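Local coordinates for uncharacterized protein VP0806 (Vibrio parahaemolyticus, PDB 2R5S), which is of unknown function but carries a tetratricopeptide-repeat domain, the part present here, within a thioredoxin-domain protein that may act as a protein-disulfide reductase, at residues 54-59 and 80-85; 98-103 and 108-113; 129-134 and 144-149. One frame throughout, in Å; residues are numbered along the deposited sequence.

Contact 1: 54-59 and 80-85; sequences KQFELA and AKLELH. With EDO (1,2-ethanediol), chain E.
Phe56 and His85 lie almost flat against each other in an offset stack, ring centroids 4.6 Å apart and planes inclined by only 15°. The overlap is partial: Phe56 CZ sits over one face of the imidazole, 3.5 Å from His85 CG. His85 CB rises over the Phe56 ring in return, 3.9 Å from its centroid, a CH-pi contact close to the ring normal. Lys54 CA backs the other face of the phenyl, which is thus held between its own turn and the histidine. At the base of Phe56, Leu82 CD1 packs 3.8 Å from CB and 3.5 Å from the carbonyl O of Phe56. Leu82 CG lies opposite the backbone N (chi1 -173°), which carries that methyl forward to its neighbour, and Ala59 CB makes a looser contact with the same methyl. An ethanediol, probably picked up from the crystallisation solution, lies at the imidazole edge with O1 2.9 Å from His85 O. Farther out, Lys54, at positive phi, ends helix 40-52 as the C-prime residue of a Schellman motif, and Gln55 occupies the N-cap position of helix 56-63. Leu51 of helix 40-52 touches both Ala59 and Leu82, so three helices pack together here, as in the helical stacks of tetratricopeptide-repeat domains.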
loop_
_atom_site.group_PDB
_atom_site.type_symbol
_atom_site.label_atom_id
_atom_site.label_comp_id
_atom_site.label_asym_id
_atom_site.label_seq_id
_atom_site.Cartn_x
_atom_site.Cartn_y
_atom_site.Cartn_z
ATOM N N LYS A 54 1.862 -0.507 -4.059
ATOM C CA LYS A 54 0.511 -0.025 -3.833
ATOM C C LYS A 54 0.444 0.947 -2.678
ATOM O O LYS A 54 -0.571 1.083 -1.983
ATOM C CB LYS A 54 -0.482 -1.201 -3.762
ATOM C CG LYS A 54 -0.367 -2.117 -5.034
ATOM C CD LYS A 54 -1.650 -2.831 -5.406
ATOM C CE LYS A 54 -2.735 -1.845 -5.874
ATOM N NZ LYS A 54 -4.142 -2.346 -5.610
ATOM N N GLN A 55 1.556 1.645 -2.486
ATOM C CA GLN A 55 1.662 2.669 -1.460
ATOM C C GLN A 55 1.563 4.002 -2.167
ATOM O O GLN A 55 2.564 4.647 -2.334
ATOM C CB GLN A 55 3.008 2.549 -0.778
ATOM C CG GLN A 55 3.376 1.111 -0.372
ATOM C CD GLN A 55 4.545 1.046 0.577
ATOM O OE1 GLN A 55 4.415 1.353 1.761
ATOM N NE2 GLN A 55 5.703 0.649 0.067
ATOM N N PHE A 56 0.357 4.374 -2.623
ATOM C CA PHE A 56 0.122 5.480 -3.595
ATOM C C PHE A 56 0.321 6.859 -2.982
ATOM O O PHE A 56 0.800 7.778 -3.616
ATOM C CB PHE A 56 -1.293 5.390 -4.169
ATOM C CG PHE A 56 -1.560 4.132 -4.962
ATOM C CD1 PHE A 56 -0.637 3.651 -5.857
ATOM C CD2 PHE A 56 -2.761 3.462 -4.847
ATOM C CE1 PHE A 56 -0.875 2.519 -6.586
ATOM C CE2 PHE A 56 -2.989 2.313 -5.585
ATOM C CZ PHE A 56 -2.048 1.860 -6.438
ATOM N N GLU A 57 -0.015 6.970 -1.712
ATOM C CA GLU A 57 0.204 8.190 -0.960
ATOM C C GLU A 57 1.667 8.534 -0.715
ATOM O O GLU A 57 2.122 9.592 -1.034
ATOM C CB GLU A 57 -0.516 8.073 0.382
ATOM C CG GLU A 57 -0.459 9.303 1.073
ATOM C CD GLU A 57 -1.769 10.025 0.974
ATOM O OE1 GLU A 57 -2.277 10.335 2.071
ATOM O OE2 GLU A 57 -2.283 10.248 -0.181
ATOM N N LEU A 58 2.404 7.623 -0.114
ATOM C CA LEU A 58 3.867 7.724 -0.157
ATOM C C LEU A 58 4.387 7.994 -1.594
ATOM O O LEU A 58 5.199 8.866 -1.761
ATOM C CB LEU A 58 4.495 6.474 0.463
ATOM C CG LEU A 58 4.383 6.255 1.979
ATOM C CD1 LEU A 58 5.155 5.004 2.337
ATOM C CD2 LEU A 58 4.842 7.441 2.892
ATOM N N ALA A 59 3.915 7.283 -2.632
ATOM C CA ALA A 59 4.420 7.556 -4.010
ATOM C C ALA A 59 4.168 9.025 -4.447
ATOM O O ALA A 59 5.059 9.710 -4.933
ATOM C CB ALA A 59 3.849 6.561 -5.053
ATOM N N ALA A 80 1.310 9.539 -14.442
ATOM C CA ALA A 80 0.111 9.214 -15.158
ATOM C C ALA A 80 -0.420 8.001 -14.493
ATOM O O ALA A 80 -1.620 7.841 -14.418
ATOM C CB ALA A 80 0.399 8.938 -16.627
ATOM N N LYS A 81 0.479 7.122 -14.040
ATOM C CA LYS A 81 0.052 5.913 -13.319
ATOM C C LYS A 81 -0.641 6.241 -12.011
ATOM O O LYS A 81 -1.676 5.648 -11.718
ATOM C CB LYS A 81 1.207 4.950 -13.089
ATOM C CG LYS A 81 1.519 4.075 -14.424
ATOM C CD LYS A 81 2.800 3.211 -14.146
ATOM C CE LYS A 81 2.864 2.137 -15.146
ATOM N NZ LYS A 81 3.865 1.139 -14.598
ATOM N N LEU A 82 -0.088 7.205 -11.263
ATOM C CA LEU A 82 -0.668 7.587 -9.991
ATOM C C LEU A 82 -2.020 8.197 -10.227
ATOM O O LEU A 82 -2.939 7.968 -9.495
ATOM C CB LEU A 82 0.268 8.561 -9.251
ATOM C CG LEU A 82 -0.104 8.949 -7.817
ATOM C CD1 LEU A 82 -0.049 7.623 -6.973
ATOM C CD2 LEU A 82 0.812 10.031 -7.239
ATOM N N GLU A 83 -2.174 8.975 -11.285
ATOM C CA GLU A 83 -3.463 9.614 -11.576
ATOM C C GLU A 83 -4.514 8.605 -12.016
ATOM O O GLU A 83 -5.626 8.639 -11.537
ATOM C CB GLU A 83 -3.300 10.700 -12.598
ATOM C CG GLU A 83 -4.679 11.292 -13.006
ATOM C CD GLU A 83 -5.407 12.058 -11.819
ATOM O OE1 GLU A 83 -6.674 12.045 -11.771
ATOM O OE2 GLU A 83 -4.720 12.681 -10.946
ATOM N N LEU A 84 -4.188 7.671 -12.905
ATOM C CA LEU A 84 -5.116 6.574 -13.160
ATOM C C LEU A 84 -5.469 5.744 -11.884
ATOM O O LEU A 84 -6.620 5.446 -11.666
ATOM C CB LEU A 84 -4.515 5.702 -14.234
ATOM C CG LEU A 84 -4.348 6.340 -15.593
ATOM C CD1 LEU A 84 -3.609 5.327 -16.444
ATOM C CD2 LEU A 84 -5.734 6.673 -16.183
ATOM N N HIS A 85 -4.495 5.419 -11.008
ATOM C CA HIS A 85 -4.813 4.603 -9.839
ATOM C C HIS A 85 -5.789 5.344 -8.938
ATOM O O HIS A 85 -6.716 4.743 -8.363
ATOM C CB HIS A 85 -3.549 4.203 -9.019
ATOM C CG HIS A 85 -2.763 3.097 -9.660
ATOM N ND1 HIS A 85 -3.340 1.899 -10.036
ATOM C CD2 HIS A 85 -1.467 3.036 -10.063
ATOM C CE1 HIS A 85 -2.435 1.140 -10.630
ATOM N NE2 HIS A 85 -1.291 1.809 -10.662
HETATM C C1 EDO E . -6.037 0.921 -8.825
HETATM O O1 EDO E . -6.569 1.907 -7.896
HETATM C C2 EDO E . -7.185 0.129 -9.441
HETATM O O2 EDO E . -6.868 -1.249 -9.642
#

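Contact 2: 98-103 and 108-113; sequences EQELAA and FELACE
Leu101 and Glu100 both turn CG opposite their backbone N (chi1 -169° for the leucine), and this sends two neighbouring side chains across to Leu110 and Ala111. The two branches of Leu101 divide the work. CD1 lies 3.8 Å from Leu110 CB, while CD2 rests on Ala111, 3.9 Å from its CA and 4.0 Å from its CB. Leu101 and Leu110 run alongside each other, pointing opposite ways. Leu110, with an unusual chi1 of -107°, sets its two methyls against the extended Glu100, which lies nearly square across it. Leu110 CD1 touches Glu100 CG at 3.6 Å, and Leu110 CD2 comes equally near Glu100 OE1. The glutamate thus uses its aliphatic part to border the leucine, while its carboxylate has a long, weak ion pair with Arg96. Leu101 and Ala111 also touch Leu130 of helix 124-135, which extends the apolar layer to a third helix. The two short segments run at 153° to each other with axes 9.8 Å apart, and just four residues join them. An antiparallel helical hairpin closed by small and leucine side chains is the kind of packing from which tetratricopeptide-repeat folds are built.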
loop_
_atom_site.group_PDB
_atom_site.type_symbol
_atom_site.label_atom_id
_atom_site.label_comp_id
_atom_site.label_asym_id
_atom_site.label_seq_id
_atom_site.Cartn_x
_atom_site.Cartn_y
_atom_site.Cartn_z
ATOM N N GLU A 98 -20.136 1.187 0.347
ATOM C CA GLU A 98 -19.984 2.131 1.466
ATOM C C GLU A 98 -21.296 2.602 2.088
ATOM O O GLU A 98 -21.439 2.547 3.306
ATOM C CB GLU A 98 -19.167 3.349 1.044
ATOM C CG GLU A 98 -17.707 3.213 1.342
ATOM C CD GLU A 98 -16.849 4.179 0.557
ATOM O OE1 GLU A 98 -15.634 4.222 0.815
ATOM O OE2 GLU A 98 -17.368 4.883 -0.335
ATOM N N GLN A 99 -22.242 3.069 1.253
ATOM C CA GLN A 99 -23.571 3.499 1.732
ATOM C C GLN A 99 -24.326 2.318 2.331
ATOM O O GLN A 99 -24.976 2.418 3.370
ATOM C CB GLN A 99 -24.443 4.131 0.605
ATOM C CG GLN A 99 -23.762 5.148 -0.345
ATOM C CD GLN A 99 -22.727 6.036 0.347
ATOM O OE1 GLN A 99 -21.548 6.113 -0.072
ATOM N NE2 GLN A 99 -23.161 6.708 1.418
ATOM N N GLU A 100 -24.231 1.197 1.635
ATOM C CA GLU A 100 -24.761 -0.083 2.074
ATOM C C GLU A 100 -24.204 -0.603 3.419
ATOM O O GLU A 100 -24.927 -1.207 4.197
ATOM C CB GLU A 100 -24.538 -1.108 0.970
ATOM C CG GLU A 100 -24.863 -2.487 1.405
ATOM C CD GLU A 100 -25.064 -3.447 0.262
ATOM O OE1 GLU A 100 -24.229 -3.509 -0.664
ATOM O OE2 GLU A 100 -26.063 -4.180 0.316
ATOM N N LEU A 101 -22.931 -0.394 3.684
ATOM C CA LEU A 101 -22.385 -0.880 4.952
ATOM C C LEU A 101 -22.740 0.015 6.103
ATOM O O LEU A 101 -22.881 -0.454 7.243
ATOM C CB LEU A 101 -20.879 -1.051 4.900
ATOM C CG LEU A 101 -20.287 -1.810 6.104
ATOM C CD1 LEU A 101 -20.948 -3.164 6.293
ATOM C CD2 LEU A 101 -18.834 -1.969 5.876
ATOM N N ALA A 102 -22.870 1.309 5.805
ATOM C CA ALA A 102 -23.295 2.319 6.790
ATOM C C ALA A 102 -24.689 2.024 7.341
ATOM O O ALA A 102 -24.946 2.228 8.541
ATOM C CB ALA A 102 -23.255 3.707 6.173
ATOM N N ALA A 103 -25.568 1.535 6.459
ATOM C CA ALA A 103 -26.957 1.214 6.783
ATOM C C ALA A 103 -27.116 -0.216 7.286
ATOM O O ALA A 103 -28.164 -0.567 7.832
ATOM C CB ALA A 103 -27.882 1.474 5.569
ATOM N N PHE A 108 -21.247 -8.418 8.817
ATOM C CA PHE A 108 -19.788 -8.620 8.777
ATOM C C PHE A 108 -19.333 -9.071 7.411
ATOM O O PHE A 108 -18.257 -8.730 6.992
ATOM C CB PHE A 108 -19.330 -9.630 9.843
ATOM C CG PHE A 108 -19.439 -9.093 11.272
ATOM C CD1 PHE A 108 -19.364 -7.723 11.513
ATOM C CD2 PHE A 108 -19.643 -9.945 12.339
ATOM C CE1 PHE A 108 -19.472 -7.198 12.831
ATOM C CE2 PHE A 108 -19.754 -9.442 13.652
ATOM C CZ PHE A 108 -19.661 -8.059 13.899
ATOM N N GLU A 109 -20.158 -9.850 6.731
ATOM C CA GLU A 109 -19.830 -10.363 5.410
ATOM C C GLU A 109 -19.725 -9.242 4.312
ATOM O O GLU A 109 -19.005 -9.385 3.307
ATOM C CB GLU A 109 -20.855 -11.447 5.024
ATOM C CG GLU A 109 -20.671 -11.932 3.582
ATOM C CD GLU A 109 -21.761 -12.883 3.064
ATOM O OE1 GLU A 109 -22.215 -13.763 3.815
ATOM O OE2 GLU A 109 -22.148 -12.734 1.896
ATOM N N LEU A 110 -20.464 -8.152 4.500
ATOM C CA LEU A 110 -20.371 -6.980 3.613
ATOM C C LEU A 110 -19.079 -6.230 3.868
ATOM O O LEU A 110 -18.521 -5.601 2.969
ATOM C CB LEU A 110 -21.506 -6.005 3.884
ATOM C CG LEU A 110 -22.579 -5.975 2.804
ATOM C CD1 LEU A 110 -23.775 -5.287 3.437
ATOM C CD2 LEU A 110 -22.005 -5.189 1.603
ATOM N N ALA A 111 -18.631 -6.302 5.105
ATOM C CA ALA A 111 -17.442 -5.596 5.514
ATOM C C ALA A 111 -16.236 -6.257 4.902
ATOM O O ALA A 111 -15.401 -5.570 4.309
ATOM C CB ALA A 111 -17.353 -5.466 7.020
ATOM N N CYS A 112 -16.195 -7.588 4.958
ATOM C CA CYS A 112 -15.160 -8.382 4.293
ATOM C C CYS A 112 -15.058 -8.057 2.821
ATOM O O CYS A 112 -13.969 -7.862 2.309
ATOM C CB CYS A 112 -15.370 -9.882 4.555
ATOM S SG CYS A 112 -14.930 -10.321 6.306
ATOM N N GLU A 113 -16.194 -7.984 2.138
ATOM C CA GLU A 113 -16.268 -7.646 0.671
ATOM C C GLU A 113 -15.840 -6.155 0.425
ATOM O O GLU A 113 -15.037 -5.854 -0.449
ATOM C CB GLU A 113 -17.686 -7.747 0.212
ATOM C CG GLU A 113 -18.438 -9.017 0.476
ATOM C CD GLU A 113 -19.800 -9.001 -0.273
ATOM O OE1 GLU A 113 -20.799 -9.500 0.291
ATOM O OE2 GLU A 113 -19.872 -8.441 -1.417
#

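Contact 3: 129-134 and 144-149; sequences ELLWNI and GEVKKT
Leu131 O accepts the backbone N-H of Ile134 at 2.9 Å and also meets Val146 CG1 of the facing helix at 4.0 Å. The valine methyl thus packs against the backbone of helix 124-135 as well as its side chains. Val146 CG1 lies opposite the backbone N (chi1 164°), and from there the methyl reaches both Leu131 and Ile134. It comes 4.1 Å from Leu131 CG and 4.0 Å from Ile134 CG2. The second valine methyl, CG2, also lies close to Ile134 CG2, so that the isoleucine branch faces both prongs of the valine. This is the antiparallel packing of successive helices found throughout tetratricopeptide-repeat domains: the segment axes run at 145° with a closest approach of 9.6 Å. Gly144, at positive phi, occupies the N-cap position that starts helix 145-157.

One turn on from Val146, the Thr149 side chain is doubtful, its torsion off the staggered positions and CG2 too close to Glu145 O. As placed, it stands roughly perpendicular to the Leu131 side chain, and OG1 is buried beside Leu131 CD2 with no partner in the model.

Helix 108-120 packs against the same side chains: Cys112 touches both Val146 and Thr149, Ala115 lies on Leu131, and Phe108 lies on Ile134. Ala141, in the loop that joins the two helices, touches Ile134 and Val146. On helix 124-135, Trp132 points away from helix 145-157 to pack on Tyr167, Gln170 and Ile174 of helix 162-174, and Glu129 OE1 is hydrogen-bonded to the Tyr167 hydroxyl.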
loop_
_atom_site.group_PDB
_atom_site.type_symbol
_atom_site.label_atom_id
_atom_site.label_comp_id
_atom_site.label_asym_id
_atom_site.label_seq_id
_atom_site.Cartn_x
_atom_site.Cartn_y
_atom_site.Cartn_z
ATOM N N GLU A 129 -8.586 -0.792 8.401
ATOM C CA GLU A 129 -9.192 -0.083 9.584
ATOM C C GLU A 129 -10.640 -0.576 9.689
ATOM O O GLU A 129 -11.125 -0.912 10.758
ATOM C CB GLU A 129 -9.198 1.416 9.402
ATOM C CG GLU A 129 -10.064 2.178 10.442
ATOM C CD GLU A 129 -9.308 2.587 11.676
ATOM O OE1 GLU A 129 -8.153 2.116 11.861
ATOM O OE2 GLU A 129 -9.855 3.378 12.505
ATOM N N LEU A 130 -11.330 -0.685 8.547
ATOM C CA LEU A 130 -12.656 -1.305 8.563
ATOM C C LEU A 130 -12.664 -2.595 9.412
ATOM O O LEU A 130 -13.440 -2.729 10.365
ATOM C CB LEU A 130 -13.111 -1.660 7.132
ATOM C CG LEU A 130 -14.628 -1.713 7.090
ATOM C CD1 LEU A 130 -15.332 -0.341 7.409
ATOM C CD2 LEU A 130 -15.072 -2.282 5.741
ATOM N N LEU A 131 -11.793 -3.531 9.060
ATOM C CA LEU A 131 -11.755 -4.848 9.694
ATOM C C LEU A 131 -11.315 -4.740 11.156
ATOM O O LEU A 131 -11.823 -5.461 12.033
ATOM C CB LEU A 131 -10.817 -5.751 8.891
ATOM C CG LEU A 131 -11.518 -6.554 7.738
ATOM C CD1 LEU A 131 -12.748 -5.840 7.198
ATOM C CD2 LEU A 131 -10.650 -7.072 6.554
ATOM N N TRP A 132 -10.366 -3.846 11.417
ATOM C CA TRP A 132 -9.742 -3.725 12.696
ATOM C C TRP A 132 -10.847 -3.382 13.673
ATOM O O TRP A 132 -10.857 -3.851 14.797
ATOM C CB TRP A 132 -8.696 -2.593 12.720
ATOM C CG TRP A 132 -8.273 -2.246 14.184
ATOM C CD1 TRP A 132 -8.533 -1.079 14.906
ATOM C CD2 TRP A 132 -7.556 -3.102 15.075
ATOM N NE1 TRP A 132 -8.024 -1.200 16.174
ATOM C CE2 TRP A 132 -7.415 -2.427 16.292
ATOM C CE3 TRP A 132 -7.015 -4.391 14.952
ATOM C CZ2 TRP A 132 -6.773 -3.000 17.370
ATOM C CZ3 TRP A 132 -6.376 -4.946 16.032
ATOM C CH2 TRP A 132 -6.264 -4.275 17.210
ATOM N N ASN A 133 -11.771 -2.530 13.228
ATOM C CA ASN A 133 -12.876 -2.044 14.056
ATOM C C ASN A 133 -13.828 -3.172 14.500
ATOM O O ASN A 133 -14.475 -3.077 15.524
ATOM C CB ASN A 133 -13.617 -0.943 13.308
ATOM C CG ASN A 133 -13.052 0.452 13.604
ATOM O OD1 ASN A 133 -12.349 0.663 14.591
ATOM N ND2 ASN A 133 -13.336 1.391 12.727
ATOM N N ILE A 134 -13.889 -4.251 13.717
ATOM C CA ILE A 134 -14.698 -5.419 14.066
ATOM C C ILE A 134 -13.880 -6.337 15.010
ATOM O O ILE A 134 -14.364 -6.794 16.038
ATOM C CB ILE A 134 -15.112 -6.133 12.781
ATOM C CG1 ILE A 134 -16.084 -5.262 11.992
ATOM C CG2 ILE A 134 -15.720 -7.525 13.039
ATOM C CD1 ILE A 134 -16.329 -5.749 10.670
ATOM N N GLY A 144 -14.585 -16.307 12.098
ATOM C CA GLY A 144 -13.225 -15.995 11.729
ATOM C C GLY A 144 -12.921 -15.587 10.302
ATOM O O GLY A 144 -11.748 -15.509 9.955
ATOM N N GLU A 145 -13.955 -15.301 9.493
ATOM C CA GLU A 145 -13.788 -14.774 8.138
ATOM C C GLU A 145 -13.282 -13.312 8.090
ATOM O O GLU A 145 -12.701 -12.907 7.107
ATOM C CB GLU A 145 -15.088 -15.018 7.309
ATOM C CG GLU A 145 -15.432 -14.028 6.186
ATOM C CD GLU A 145 -16.747 -14.396 5.364
ATOM O OE1 GLU A 145 -17.240 -13.522 4.571
ATOM O OE2 GLU A 145 -17.299 -15.524 5.533
ATOM N N VAL A 146 -13.483 -12.530 9.141
ATOM C CA VAL A 146 -12.968 -11.197 9.215
ATOM C C VAL A 146 -11.483 -11.124 9.558
ATOM O O VAL A 146 -10.758 -10.367 8.933
ATOM C CB VAL A 146 -13.734 -10.342 10.312
ATOM C CG1 VAL A 146 -12.953 -9.094 10.676
ATOM C CG2 VAL A 146 -15.160 -10.016 9.854
ATOM N N LYS A 147 -11.034 -11.860 10.585
ATOM C CA LYS A 147 -9.625 -12.007 10.805
ATOM C C LYS A 147 -8.868 -12.535 9.582
ATOM O O LYS A 147 -7.784 -12.087 9.323
ATOM C CB LYS A 147 -9.335 -12.912 12.013
ATOM C CG LYS A 147 -7.945 -12.706 12.582
ATOM C CD LYS A 147 -7.383 -14.058 12.964
ATOM C CE LYS A 147 -7.697 -14.356 14.406
ATOM N NZ LYS A 147 -6.606 -13.803 15.153
ATOM N N LYS A 148 -9.438 -13.461 8.831
ATOM C CA LYS A 148 -8.761 -14.000 7.669
ATOM C C LYS A 148 -8.619 -12.987 6.524
ATOM O O LYS A 148 -7.588 -12.913 5.804
ATOM C CB LYS A 148 -9.545 -15.205 7.144
ATOM C CG LYS A 148 -8.903 -15.844 5.934
ATOM C CD LYS A 148 -9.760 -16.969 5.403
ATOM C CE LYS A 148 -9.241 -17.396 4.110
ATOM N NZ LYS A 148 -8.301 -18.564 4.331
ATOM N N THR A 149 -9.674 -12.235 6.285
ATOM C CA THR A 149 -9.539 -11.286 5.207
ATOM C C THR A 149 -8.634 -10.155 5.637
ATOM O O THR A 149 -7.857 -9.711 4.855
ATOM C CB THR A 149 -10.848 -10.780 4.532
ATOM O OG1 THR A 149 -10.794 -9.364 4.542
ATOM C CG2 THR A 149 -12.100 -11.207 5.233
#

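Overall arrangement
Contacts 2 and 3 form one continuous packing region on the same side of the chain's centre. Their centres are 12 Å apart, and helix 108-120, which contributes to contact 2, lies against both helices of contact 3. Cys112 SG is the main bridge, 3.6 Å from Val146 CG2, and Ala111 O meets Leu130 CD2 at 3.6 Å. Contact 1 stands apart, across the chain's centre from contact 3: its centre is 25 Å from each of the others, its nearest atoms are about 13 Å from either, and it falls in the earlier of the two tetratricopeptide-repeat ranges. Helices 73-88 and 92-103 lead from contact 1 to contact 2. The ethanediol, hydrogen-bonded to Val121 O, joins contact 1 to the end of helix 108-120.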